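Local coordinates for CLIP-associating protein (Drosophila melanogaster, PDB 4G3A) that tracks microtubule plus ends, stabilises dynamic microtubules and is required for mitotic spindle formation, this chain being its N-terminal TOG-like domain, at residues 93-98 with 108-113; 135-140 with 170-175; 143-148 with 177-182. One frame throughout, in Å; residues are numbered along the deposited sequence.

Interaction 1 of 3, residues 93-98 with 108-113; sequences PHVIDR and EKAQLL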
ATOM      1  N   PRO A  93       2.934   0.300  -9.668  1.00 38.02           N
ATOM      2  CA  PRO A  93       1.625   0.350 -10.331  1.00 33.91           C
ATOM      3  C   PRO A  93       0.822  -0.940 -10.174  1.00 36.60           C
ATOM      4  O   PRO A  93      -0.398  -0.879 -10.129  1.00 34.17           O
ATOM      5  CB  PRO A  93       1.992   0.582 -11.804  1.00 43.15           C
ATOM      6  CG  PRO A  93       3.306   1.293 -11.740  1.00 42.86           C
ATOM      7  CD  PRO A  93       4.032   0.679 -10.583  1.00 38.43           C
ATOM      8  N   HIS A  94       1.481  -2.092 -10.086  1.00 33.70           N
ATOM      9  CA  HIS A  94       0.749  -3.355  -9.982  1.00 26.94           C
ATOM     10  C   HIS A  94       0.376  -3.714  -8.537  1.00 29.77           C
ATOM     11  O   HIS A  94      -0.599  -4.425  -8.295  1.00 29.77           O
ATOM     12  CB  HIS A  94       1.546  -4.469 -10.663  1.00 31.42           C
ATOM     13  CG  HIS A  94       1.891  -4.138 -12.076  1.00 35.45           C
ATOM     14  ND1 HIS A  94       3.151  -3.720 -12.456  1.00 41.19           N
ATOM     15  CD2 HIS A  94       1.127  -4.087 -13.187  1.00 40.96           C
ATOM     16  CE1 HIS A  94       3.153  -3.466 -13.749  1.00 49.49           C
ATOM     17  NE2 HIS A  94       1.934  -3.675 -14.220  1.00 51.36           N
ATOM     18  N   VAL A  95       1.171  -3.231  -7.592  1.00 29.02           N
ATOM     19  CA  VAL A  95       0.836  -3.358  -6.186  1.00 33.23           C
ATOM     20  C   VAL A  95      -0.435  -2.562  -5.910  1.00 32.58           C
ATOM     21  O   VAL A  95      -1.328  -3.023  -5.211  1.00 29.22           O
ATOM     22  CB  VAL A  95       1.959  -2.827  -5.308  1.00 32.70           C
ATOM     23  CG1 VAL A  95       1.542  -2.885  -3.845  1.00 33.37           C
ATOM     24  CG2 VAL A  95       3.228  -3.653  -5.555  1.00 30.20           C
ATOM     25  N   ILE A  96      -0.509  -1.372  -6.487  1.00 27.24           N
ATOM     26  CA  ILE A  96      -1.709  -0.548  -6.391  1.00 27.03           C
ATOM     27  C   ILE A  96      -2.940  -1.321  -6.858  1.00 32.87           C
ATOM     28  O   ILE A  96      -3.938  -1.398  -6.136  1.00 33.35           O
ATOM     29  CB  ILE A  96      -1.557   0.745  -7.217  1.00 27.48           C
ATOM     30  CG1 ILE A  96      -0.562   1.688  -6.529  1.00 25.42           C
ATOM     31  CG2 ILE A  96      -2.928   1.431  -7.419  1.00 29.74           C
ATOM     32  CD1 ILE A  96      -0.221   2.922  -7.348  1.00 35.30           C
ATOM     33  N   ASP A  97      -2.866  -1.898  -8.058  1.00 30.27           N
ATOM     34  CA  ASP A  97      -3.960  -2.708  -8.581  1.00 30.58           C
ATOM     35  C   ASP A  97      -4.371  -3.816  -7.613  1.00 40.12           C
ATOM     36  O   ASP A  97      -5.549  -4.140  -7.508  1.00 37.79           O
ATOM     37  CB  ASP A  97      -3.595  -3.319  -9.939  1.00 41.82           C
ATOM     38  CG  ASP A  97      -3.638  -2.303 -11.070  1.00 50.30           C
ATOM     39  OD1 ASP A  97      -4.220  -1.210 -10.881  1.00 54.16           O
ATOM     40  OD2 ASP A  97      -3.085  -2.594 -12.142  1.00 56.26           O
ATOM     41  N   ARG A  98      -3.406  -4.400  -6.908  1.00 36.25           N
ATOM     42  CA  ARG A  98      -3.721  -5.479  -5.974  1.00 31.02           C
ATOM     43  C   ARG A  98      -4.423  -4.979  -4.707  1.00 34.37           C
ATOM     44  O   ARG A  98      -4.973  -5.774  -3.936  1.00 34.23           O
ATOM     45  CB  ARG A  98      -2.465  -6.259  -5.602  1.00 32.34           C
ATOM     46  CG  ARG A  98      -1.847  -7.042  -6.754  1.00 35.84           C
ATOM     47  CD  ARG A  98      -2.715  -8.228  -7.162  1.00 40.60           C
ATOM     48  NE  ARG A  98      -2.232  -8.852  -8.398  1.00 44.14           N
ATOM     49  CZ  ARG A  98      -2.748  -9.956  -8.941  1.00 50.09           C
ATOM     50  NH1 ARG A  98      -3.769 -10.579  -8.362  1.00 50.15           N
ATOM     51  NH2 ARG A  98      -2.240 -10.443 -10.068  1.00 43.08           N
ATOM     52  N   GLU A 108      -4.006  -7.523   1.828  1.00 37.58           N
ATOM     53  CA  GLU A 108      -3.192  -7.422   3.037  1.00 45.23           C
ATOM     54  C   GLU A 108      -1.715  -7.353   2.695  1.00 36.08           C
ATOM     55  O   GLU A 108      -1.002  -6.444   3.127  1.00 37.49           O
ATOM     56  CB  GLU A 108      -3.430  -8.626   3.943  1.00 52.67           C
ATOM     57  CG  GLU A 108      -4.651  -8.524   4.826  1.00 72.13           C
ATOM     58  CD  GLU A 108      -5.040  -9.868   5.423  1.00 89.39           C
ATOM     59  OE1 GLU A 108      -4.206 -10.802   5.384  1.00 90.67           O
ATOM     60  OE2 GLU A 108      -6.180  -9.987   5.926  1.00 96.82           O
ATOM     61  N   LYS A 109      -1.258  -8.323   1.913  1.00 31.72           N
ATOM     62  CA  LYS A 109       0.157  -8.397   1.573  1.00 35.43           C
ATOM     63  C   LYS A 109       0.570  -7.199   0.728  1.00 31.07           C
ATOM     64  O   LYS A 109       1.701  -6.730   0.820  1.00 29.66           O
ATOM     65  CB  LYS A 109       0.495  -9.717   0.879  1.00 38.44           C
ATOM     66  CG  LYS A 109       0.171 -10.956   1.718  1.00 39.88           C
ATOM     67  CD  LYS A 109       0.877 -10.914   3.067  1.00 41.33           C
ATOM     68  CE  LYS A 109       0.533 -12.135   3.921  1.00 48.17           C
ATOM     69  NZ  LYS A 109       1.129 -12.034   5.272  1.00 43.93           N
ATOM     70  N   ALA A 110      -0.357  -6.692  -0.079  1.00 30.86           N
ATOM     71  CA  ALA A 110      -0.101  -5.474  -0.837  1.00 25.89           C
ATOM     72  C   ALA A 110       0.061  -4.276   0.107  1.00 26.21           C
ATOM     73  O   ALA A 110       1.010  -3.497  -0.012  1.00 27.69           O
ATOM     74  CB  ALA A 110      -1.223  -5.227  -1.836  1.00 29.97           C
ATOM     75  N   GLN A 111      -0.854  -4.139   1.063  1.00 27.73           N
ATOM     76  CA  GLN A 111      -0.757  -3.036   2.021  1.00 25.05           C
ATOM     77  C   GLN A 111       0.549  -3.184   2.804  1.00 28.45           C
ATOM     78  O   GLN A 111       1.253  -2.214   3.083  1.00 28.06           O
ATOM     79  CB  GLN A 111      -1.957  -3.051   2.972  1.00 29.08           C
ATOM     80  CG  GLN A 111      -3.267  -2.498   2.381  1.00 28.53           C
ATOM     81  CD  GLN A 111      -3.325  -0.981   2.394  1.00 29.73           C
ATOM     82  OE1 GLN A 111      -2.295  -0.305   2.508  1.00 25.76           O
ATOM     83  NE2 GLN A 111      -4.531  -0.432   2.267  1.00 27.12           N
ATOM     84  N   LEU A 112       0.887  -4.421   3.141  1.00 26.22           N
ATOM     85  CA  LEU A 112       2.100  -4.667   3.912  1.00 30.55           C
ATOM     86  C   LEU A 112       3.359  -4.303   3.103  1.00 25.43           C
ATOM     87  O   LEU A 112       4.292  -3.714   3.636  1.00 31.83           O
ATOM     88  CB  LEU A 112       2.130  -6.115   4.425  1.00 31.97           C
ATOM     89  CG  LEU A 112       3.325  -6.573   5.268  1.00 40.73           C
ATOM     90  CD1 LEU A 112       3.760  -5.526   6.291  1.00 41.20           C
ATOM     91  CD2 LEU A 112       3.009  -7.900   5.947  1.00 48.45           C
ATOM     92  N   LEU A 113       3.378  -4.631   1.815  1.00 28.69           N
ATOM     93  CA  LEU A 113       4.468  -4.196   0.939  1.00 23.51           C
ATOM     94  C   LEU A 113       4.633  -2.675   0.973  1.00 28.36           C
ATOM     95  O   LEU A 113       5.761  -2.155   1.028  1.00 26.06           O
ATOM     96  CB  LEU A 113       4.227  -4.669  -0.513  1.00 24.54           C
ATOM     97  CG  LEU A 113       5.332  -4.376  -1.537  1.00 27.53           C
ATOM     98  CD1 LEU A 113       5.281  -5.345  -2.772  1.00 23.16           C
ATOM     99  CD2 LEU A 113       5.309  -2.918  -1.992  1.00 31.49           C
TER
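Val-95 and Ala-110 bring the two helices of HEAT repeat 2 to their nearest CA-CA distance here, 5.8 Å. The segments run roughly antiparallel, their directions 139° apart and their axes 9.0 Å from each other at closest approach, and the contact between them is wholly van der Waals. Among the apolar contacts, Val-95 divides its two methyls between two partners. CG1, which stands anti to the backbone N (chi1 176°), lies 3.9 Å from the carbonyl O of Ala-110 and also meets the methyl of that residue. The other branch, CG2, touches Leu-113 CD1 at 3.9 Å, the two side chains crossing at a slant. A second kind of contact involves only the root of a charged side chain: Arg-98 CB rests 4.1 Å from Ala-110 CB, and the alanine methyl faces both Val-95 and the base of Arg-98. Beyond CB, Arg-98 bends at chi2 (-70°) and leaves the interface, its guanidinium bonding to the carbonyls of Leu-58 and Gly-60 and pairing with Asp-101. Helix 63-80 adjoins the pair, with Phe-73 and Ser-74 against Leu-113, and Ile-96, whose first bond points away from 108-113, packs onto helix 125-136.

Interaction 2 of 3, residues 135-140 with 170-175; sequences SCFKHK and IPPVCA
The turn that follows helix 125-136 presents Phe-137 to the short helix 170-175, joining the turn to HEAT repeat 3. This is a type I beta turn from Cys-136 to His-139, with a weak bond of 3.3 Å from His-139 N to Cys-136 O. The aromatic ring carries nearly all of the contact. Pro-172 sets its CB above one face, 3.6 Å from the centroid of the Phe-137 ring and only 10° off the ring normal, a well-centred CH-pi interaction. All six ring carbons therefore lie at similar distances from that CB. Pro-172 CG follows over the CE2-CZ side, reaching Phe-137 CE2 at 3.8 Å, and the pyrrolidine stands steeply on the ring, its CB-CG edge downward and its N and CD farther off. Val-173 adds a lesser contact: its CG2 is 4.1 Å from Phe-137 CE1. That methyl lies beside the backbone N of Val-173, on the branch that can reach the aromatic ring although the bond from CA to CB of Val-173 points away from the turn. Phe-137 also meets Phe-148 of helix 142-159 edge-to-face, and Tyr-169 and Leu-176 touch it from the ends of the short helix. An aromatic side chain from an interhelical turn, packed between successive helices, is an apolar contact in keeping with the stacked helices of a HEAT-repeat solenoid, here a TOG domain.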
ATOM      1  N   SER A 135      -2.490   7.849  -8.325  1.00 27.21           N
ATOM      2  CA  SER A 135      -3.162   6.734  -8.981  1.00 33.25           C
ATOM      3  C   SER A 135      -4.416   6.274  -8.250  1.00 36.42           C
ATOM      4  O   SER A 135      -5.271   5.611  -8.835  1.00 31.70           O
ATOM      5  CB  SER A 135      -2.212   5.535  -9.109  1.00 37.20           C
ATOM      6  OG  SER A 135      -1.074   5.835  -9.895  1.00 35.62           O
ATOM      7  N   CYS A 136      -4.518   6.598  -6.964  1.00 27.28           N
ATOM      8  CA  CYS A 136      -5.505   5.940  -6.118  1.00 26.06           C
ATOM      9  C   CYS A 136      -6.797   6.718  -5.898  1.00 29.89           C
ATOM     10  O   CYS A 136      -7.867   6.118  -5.787  1.00 30.03           O
ATOM     11  CB  CYS A 136      -4.880   5.548  -4.763  1.00 22.61           C
ATOM     12  SG  CYS A 136      -3.701   4.139  -4.902  1.00 27.55           S
ATOM     13  N   PHE A 137      -6.708   8.042  -5.812  1.00 24.73           N
ATOM     14  CA  PHE A 137      -7.887   8.817  -5.454  1.00 27.41           C
ATOM     15  C   PHE A 137      -8.979   8.623  -6.507  1.00 31.83           C
ATOM     16  O   PHE A 137     -10.160   8.561  -6.184  1.00 31.00           O
ATOM     17  CB  PHE A 137      -7.564  10.310  -5.285  1.00 31.46           C
ATOM     18  CG  PHE A 137      -7.137  10.693  -3.881  1.00 29.96           C
ATOM     19  CD1 PHE A 137      -7.958  10.429  -2.797  1.00 36.27           C
ATOM     20  CD2 PHE A 137      -5.924  11.338  -3.657  1.00 25.44           C
ATOM     21  CE1 PHE A 137      -7.577  10.784  -1.498  1.00 35.07           C
ATOM     22  CE2 PHE A 137      -5.527  11.701  -2.362  1.00 25.37           C
ATOM     23  CZ  PHE A 137      -6.362  11.417  -1.282  1.00 32.20           C
ATOM     24  N   LYS A 138      -8.585   8.508  -7.766  1.00 30.06           N
ATOM     25  CA  LYS A 138      -9.557   8.356  -8.848  1.00 36.18           C
ATOM     26  C   LYS A 138      -9.484   6.992  -9.542  1.00 35.17           C
ATOM     27  O   LYS A 138      -9.926   6.845 -10.667  1.00 34.35           O
ATOM     28  CB  LYS A 138      -9.388   9.478  -9.868  1.00 43.07           C
ATOM     29  CG  LYS A 138      -9.549  10.871  -9.274  1.00 43.72           C
ATOM     30  CD  LYS A 138      -9.600  11.934 -10.373  1.00 53.23           C
ATOM     31  CE  LYS A 138      -9.673  13.338  -9.795  1.00 54.53           C
ATOM     32  NZ  LYS A 138     -10.912  13.583  -8.994  1.00 54.82           N
ATOM     33  N   HIS A 139      -8.935   5.991  -8.866  1.00 32.25           N
ATOM     34  CA  HIS A 139      -8.914   4.636  -9.423  1.00 32.26           C
ATOM     35  C   HIS A 139     -10.335   4.145  -9.739  1.00 33.00           C
ATOM     36  O   HIS A 139     -11.303   4.480  -9.035  1.00 28.05           O
ATOM     37  CB  HIS A 139      -8.221   3.675  -8.457  1.00 29.14           C
ATOM     38  CG  HIS A 139      -7.721   2.416  -9.116  1.00 30.03           C
ATOM     39  ND1 HIS A 139      -8.563   1.418  -9.521  1.00 27.60           N
ATOM     40  CD2 HIS A 139      -6.462   2.019  -9.427  1.00 27.80           C
ATOM     41  CE1 HIS A 139      -7.846   0.432 -10.062  1.00 35.23           C
ATOM     42  NE2 HIS A 139      -6.572   0.783 -10.018  1.00 32.72           N
ATOM     43  N   LYS A 140     -10.461   3.360 -10.805  1.00 28.47           N
ATOM     44  CA  LYS A 140     -11.764   2.881 -11.263  1.00 30.91           C
ATOM     45  C   LYS A 140     -12.398   1.894 -10.281  1.00 27.35           C
ATOM     46  O   LYS A 140     -13.629   1.746 -10.229  1.00 27.53           O
ATOM     47  CB  LYS A 140     -11.630   2.201 -12.631  1.00 28.29           C
ATOM     48  CG  LYS A 140     -10.878   0.884 -12.581  1.00 28.64           C
ATOM     49  CD  LYS A 140     -10.803   0.253 -13.981  1.00 41.25           C
ATOM     50  CE  LYS A 140      -9.952  -1.002 -13.976  1.00 51.91           C
ATOM     51  NZ  LYS A 140      -8.527  -0.681 -13.699  1.00 59.99           N
ATOM     52  N   ILE A 170      -6.732  17.013   2.472  1.00 29.42           N
ATOM     53  CA  ILE A 170      -8.118  17.231   2.885  1.00 29.32           C
ATOM     54  C   ILE A 170      -9.079  17.381   1.700  1.00 23.55           C
ATOM     55  O   ILE A 170     -10.134  16.747   1.683  1.00 28.96           O
ATOM     56  CB  ILE A 170      -8.267  18.383   3.887  1.00 30.72           C
ATOM     57  CG1 ILE A 170      -7.279  18.184   5.037  1.00 33.70           C
ATOM     58  CG2 ILE A 170      -9.699  18.433   4.417  1.00 26.71           C
ATOM     59  CD1 ILE A 170      -7.362  16.799   5.644  1.00 39.37           C
ATOM     60  N   PRO A 171      -8.710  18.186   0.685  1.00 28.49           N
ATOM     61  CA  PRO A 171      -9.715  18.318  -0.381  1.00 29.16           C
ATOM     62  C   PRO A 171      -9.957  17.013  -1.172  1.00 27.90           C
ATOM     63  O   PRO A 171     -11.119  16.665  -1.391  1.00 26.43           O
ATOM     64  CB  PRO A 171      -9.168  19.460  -1.253  1.00 34.82           C
ATOM     65  CG  PRO A 171      -8.273  20.238  -0.336  1.00 37.03           C
ATOM     66  CD  PRO A 171      -7.650  19.206   0.580  1.00 27.76           C
ATOM     67  N   PRO A 172      -8.895  16.285  -1.581  1.00 25.31           N
ATOM     68  CA  PRO A 172      -9.238  15.016  -2.232  1.00 24.31           C
ATOM     69  C   PRO A 172      -9.983  14.023  -1.337  1.00 28.33           C
ATOM     70  O   PRO A 172     -10.865  13.329  -1.843  1.00 25.91           O
ATOM     71  CB  PRO A 172      -7.877  14.443  -2.659  1.00 22.22           C
ATOM     72  CG  PRO A 172      -6.853  15.278  -1.989  1.00 27.03           C
ATOM     73  CD  PRO A 172      -7.466  16.606  -1.717  1.00 23.78           C
ATOM     74  N   VAL A 173      -9.645  13.930  -0.052  1.00 25.14           N
ATOM     75  CA  VAL A 173     -10.410  13.044   0.826  1.00 20.15           C
ATOM     76  C   VAL A 173     -11.870  13.527   0.912  1.00 24.45           C
ATOM     77  O   VAL A 173     -12.814  12.734   0.885  1.00 26.72           O
ATOM     78  CB  VAL A 173      -9.794  12.965   2.235  1.00 21.79           C
ATOM     79  CG1 VAL A 173     -10.756  12.256   3.204  1.00 20.75           C
ATOM     80  CG2 VAL A 173      -8.442  12.263   2.176  1.00 25.38           C
ATOM     81  N   CYS A 174     -12.059  14.834   1.004  1.00 26.61           N
ATOM     82  CA  CYS A 174     -13.420  15.368   1.046  1.00 27.32           C
ATOM     83  C   CYS A 174     -14.192  15.038  -0.236  1.00 30.18           C
ATOM     84  O   CYS A 174     -15.375  14.732  -0.183  1.00 28.37           O
ATOM     85  CB  CYS A 174     -13.411  16.866   1.326  1.00 25.92           C
ATOM     86  SG  CYS A 174     -13.054  17.288   3.064  1.00 26.38           S
ATOM     87  N   ALA A 175     -13.515  15.079  -1.385  1.00 33.64           N
ATOM     88  CA  ALA A 175     -14.146  14.688  -2.643  1.00 31.26           C
ATOM     89  C   ALA A 175     -14.703  13.272  -2.572  1.00 33.42           C
ATOM     90  O   ALA A 175     -15.736  12.980  -3.169  1.00 33.69           O
ATOM     91  CB  ALA A 175     -13.160  14.813  -3.808  1.00 28.77           C
TER

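Interaction 3 of 3, residues 143-148 with 177-182; sequences KVREEF and LGDPTV
Arg-145 and Asp-179 form a two-pronged salt bridge between helix 142-159 and the loop joining the helices of HEAT repeat 3. The guanidinium meets the carboxylate side-on, one nitrogen to each oxygen: Arg-145 NE reaches Asp-179 OD2 at 2.8 Å, and Arg-145 NH2 reaches Asp-179 OD1, also at 2.8 Å. Both oxygens accept through their syn lone pairs. The two prongs differ in quality. The NH2 bond is nearly straight (170°) and lies in the guanidinium plane, whereas the NE bond is bent to 138° and its acceptor is tilted out of that plane. The two flat groups are thus close to coplanar, but with a noticeable twist. A bend at chi3 turns the arginine head so that its NE edge faces the aspartate.

Farther out, both partners have further bonds. Asp-179 OD1 takes one more, 3.0 Å from Thr-181 N, which closes an Asx turn and fixes the carboxylate just before helix 182-199 begins. This donor comes from the anti side, 27° out of the carboxylate plane, so it does not compete with the arginine for the syn lone pair. On the other partner, NH1 of Arg-145 donates to the carbonyl of His-139, which ties the guanidinium to the turn leading into its own helix. Three hydrogen bonds, donated by NE, NH1 and NH2, would hinder rotation of the head, and the paired charges probably stabilise the ionised form of Asp-179. The backbone carbonyl of Asp-179 accepts in addition from Arg-185. Two residues of the loop lie near the guanidinium: Pro-180 CG stands 4.3 Å from Arg-145 NH2, and Thr-181 OG1 lies near the guanidinium plane, 3.9 Å from that same nitrogen.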
ATOM      1  N   LYS A 143     -12.506  -0.493  -4.359  1.00 29.99           N
ATOM      2  CA  LYS A 143     -11.732  -1.129  -3.298  1.00 31.17           C
ATOM      3  C   LYS A 143     -10.320  -0.540  -3.233  1.00 29.25           C
ATOM      4  O   LYS A 143      -9.750  -0.423  -2.158  1.00 26.34           O
ATOM      5  CB  LYS A 143     -11.704  -2.654  -3.433  1.00 34.55           C
ATOM      6  CG  LYS A 143     -11.227  -3.381  -2.167  1.00 34.82           C
ATOM      7  CD  LYS A 143     -12.149  -3.141  -0.976  1.00 31.07           C
ATOM      8  CE  LYS A 143     -11.782  -4.049   0.196  1.00 49.76           C
ATOM      9  NZ  LYS A 143     -12.589  -3.815   1.435  1.00 47.52           N
ATOM     10  N   VAL A 144      -9.763  -0.157  -4.379  1.00 25.42           N
ATOM     11  CA  VAL A 144      -8.519   0.598  -4.358  1.00 25.04           C
ATOM     12  C   VAL A 144      -8.701   1.944  -3.655  1.00 22.85           C
ATOM     13  O   VAL A 144      -7.884   2.328  -2.810  1.00 22.93           O
ATOM     14  CB  VAL A 144      -7.973   0.858  -5.766  1.00 29.60           C
ATOM     15  CG1 VAL A 144      -6.764   1.788  -5.701  1.00 24.20           C
ATOM     16  CG2 VAL A 144      -7.607  -0.462  -6.456  1.00 26.23           C
ATOM     17  N   ARG A 145      -9.758   2.667  -4.013  1.00 23.41           N
ATOM     18  CA  ARG A 145      -9.979   3.983  -3.412  1.00 22.67           C
ATOM     19  C   ARG A 145     -10.111   3.847  -1.894  1.00 25.86           C
ATOM     20  O   ARG A 145      -9.519   4.605  -1.141  1.00 25.52           O
ATOM     21  CB  ARG A 145     -11.201   4.669  -4.037  1.00 29.75           C
ATOM     22  CG  ARG A 145     -11.117   4.769  -5.583  1.00 29.20           C
ATOM     23  CD  ARG A 145     -12.131   5.767  -6.146  1.00 28.92           C
ATOM     24  NE  ARG A 145     -13.524   5.405  -5.902  1.00 23.41           N
ATOM     25  CZ  ARG A 145     -14.228   4.561  -6.657  1.00 31.06           C
ATOM     26  NH1 ARG A 145     -13.661   3.955  -7.692  1.00 33.69           N
ATOM     27  NH2 ARG A 145     -15.501   4.309  -6.369  1.00 29.28           N
ATOM     28  N   GLU A 146     -10.866   2.851  -1.447  1.00 24.09           N
ATOM     29  CA  GLU A 146     -11.043   2.617  -0.020  1.00 24.56           C
ATOM     30  C   GLU A 146      -9.751   2.170   0.679  1.00 24.75           C
ATOM     31  O   GLU A 146      -9.434   2.637   1.773  1.00 27.98           O
ATOM     32  CB  GLU A 146     -12.118   1.561   0.209  1.00 25.82           C
ATOM     33  CG  GLU A 146     -12.355   1.287   1.681  1.00 33.21           C
ATOM     34  CD  GLU A 146     -13.357   0.183   1.909  1.00 45.74           C
ATOM     35  OE1 GLU A 146     -13.809  -0.420   0.915  1.00 43.88           O
ATOM     36  OE2 GLU A 146     -13.688  -0.081   3.083  1.00 56.83           O
ATOM     37  N   GLU A 147      -9.022   1.249   0.050  1.00 24.84           N
ATOM     38  CA  GLU A 147      -7.777   0.755   0.625  1.00 21.65           C
ATOM     39  C   GLU A 147      -6.762   1.887   0.764  1.00 21.17           C
ATOM     40  O   GLU A 147      -6.072   1.992   1.783  1.00 27.70           O
ATOM     41  CB  GLU A 147      -7.200  -0.399  -0.215  1.00 24.07           C
ATOM     42  CG  GLU A 147      -7.944  -1.720  -0.069  1.00 31.85           C
ATOM     43  CD  GLU A 147      -7.741  -2.356   1.296  1.00 38.25           C
ATOM     44  OE1 GLU A 147      -6.727  -2.038   1.963  1.00 31.65           O
ATOM     45  OE2 GLU A 147      -8.590  -3.177   1.696  1.00 35.54           O
ATOM     46  N   PHE A 148      -6.679   2.736  -0.256  1.00 22.79           N
ATOM     47  CA  PHE A 148      -5.734   3.834  -0.215  1.00 24.96           C
ATOM     48  C   PHE A 148      -5.997   4.780   0.954  1.00 24.68           C
ATOM     49  O   PHE A 148      -5.052   5.222   1.613  1.00 24.10           O
ATOM     50  CB  PHE A 148      -5.670   4.603  -1.539  1.00 24.91           C
ATOM     51  CG  PHE A 148      -4.828   5.848  -1.456  1.00 20.74           C
ATOM     52  CD1 PHE A 148      -3.501   5.767  -1.050  1.00 24.37           C
ATOM     53  CD2 PHE A 148      -5.376   7.101  -1.736  1.00 27.09           C
ATOM     54  CE1 PHE A 148      -2.728   6.904  -0.939  1.00 31.50           C
ATOM     55  CE2 PHE A 148      -4.599   8.250  -1.634  1.00 22.68           C
ATOM     56  CZ  PHE A 148      -3.279   8.147  -1.241  1.00 21.73           C
ATOM     57  N   LEU A 177     -16.078  11.891  -0.056  1.00 28.60           N
ATOM     58  CA  LEU A 177     -17.348  11.886   0.673  1.00 29.17           C
ATOM     59  C   LEU A 177     -18.531  11.724  -0.281  1.00 34.22           C
ATOM     60  O   LEU A 177     -19.553  11.157   0.090  1.00 41.23           O
ATOM     61  CB  LEU A 177     -17.529  13.170   1.506  1.00 32.58           C
ATOM     62  CG  LEU A 177     -16.582  13.332   2.698  1.00 30.96           C
ATOM     63  CD1 LEU A 177     -16.701  14.723   3.324  1.00 25.10           C
ATOM     64  CD2 LEU A 177     -16.851  12.259   3.743  1.00 31.11           C
ATOM     65  N   GLY A 178     -18.387  12.224  -1.507  1.00 37.00           N
ATOM     66  CA  GLY A 178     -19.415  12.063  -2.523  1.00 38.57           C
ATOM     67  C   GLY A 178     -19.131  10.949  -3.526  1.00 34.70           C
ATOM     68  O   GLY A 178     -19.625  10.976  -4.656  1.00 37.43           O
ATOM     69  N   ASP A 179     -18.326   9.967  -3.123  1.00 33.28           N
ATOM     70  CA  ASP A 179     -18.024   8.819  -3.979  1.00 30.98           C
ATOM     71  C   ASP A 179     -19.321   8.093  -4.342  1.00 33.90           C
ATOM     72  O   ASP A 179     -20.252   8.053  -3.544  1.00 36.80           O
ATOM     73  CB  ASP A 179     -17.073   7.863  -3.247  1.00 31.80           C
ATOM     74  CG  ASP A 179     -16.385   6.889  -4.182  1.00 34.07           C
ATOM     75  OD1 ASP A 179     -16.879   5.752  -4.339  1.00 32.07           O
ATOM     76  OD2 ASP A 179     -15.335   7.251  -4.742  1.00 39.23           O
ATOM     77  N   PRO A 180     -19.401   7.521  -5.552  1.00 40.26           N
ATOM     78  CA  PRO A 180     -20.660   6.824  -5.864  1.00 40.06           C
ATOM     79  C   PRO A 180     -20.849   5.545  -5.053  1.00 40.11           C
ATOM     80  O   PRO A 180     -21.927   4.968  -5.087  1.00 44.29           O
ATOM     81  CB  PRO A 180     -20.517   6.487  -7.353  1.00 35.01           C
ATOM     82  CG  PRO A 180     -19.042   6.498  -7.609  1.00 35.14           C
ATOM     83  CD  PRO A 180     -18.485   7.566  -6.704  1.00 30.22           C
ATOM     84  N   THR A 181     -19.810   5.115  -4.344  1.00 39.70           N
ATOM     85  CA  THR A 181     -19.829   3.855  -3.607  1.00 37.22           C
ATOM     86  C   THR A 181     -19.929   4.135  -2.116  1.00 39.73           C
ATOM     87  O   THR A 181     -19.182   4.961  -1.589  1.00 40.94           O
ATOM     88  CB  THR A 181     -18.532   3.045  -3.880  1.00 33.07           C
ATOM     89  OG1 THR A 181     -18.631   2.392  -5.158  1.00 34.62           O
ATOM     90  CG2 THR A 181     -18.298   2.007  -2.807  1.00 38.75           C
ATOM     91  N   VAL A 182     -20.837   3.449  -1.428  1.00 38.24           N
ATOM     92  CA  VAL A 182     -21.046   3.733  -0.006  1.00 39.35           C
ATOM     93  C   VAL A 182     -19.823   3.367   0.836  1.00 41.29           C
ATOM     94  O   VAL A 182     -19.487   4.083   1.777  1.00 41.88           O
ATOM     95  CB  VAL A 182     -22.332   3.065   0.562  1.00 59.14           C
ATOM     96  CG1 VAL A 182     -22.210   1.558   0.544  1.00 60.37           C
ATOM     97  CG2 VAL A 182     -22.610   3.563   1.974  1.00 58.23           C
TER

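Overall arrangement
Interaction 1 is the most deeply buried, about 5 Å from the chain's centre, and is van der Waals contact without hydrogen bonds inside HEAT repeat 2; interactions 2 and 3, each about 15 Å out and partly buried, both tie the region around helix 142-159 to repeat 3. Their centres are only about 8 Å apart: one uses an aromatic face, the other a salt bridge at the interhelical loop. His-139 connects all three, since besides its bond to Arg-145 its NE2 probably bonds Asp-97 OD1 at 3.2 Å. A probable hydrogen bond of 2.7 Å, Gln-111 NE2 to Glu-147 OE1, joins 108-113 to 143-148.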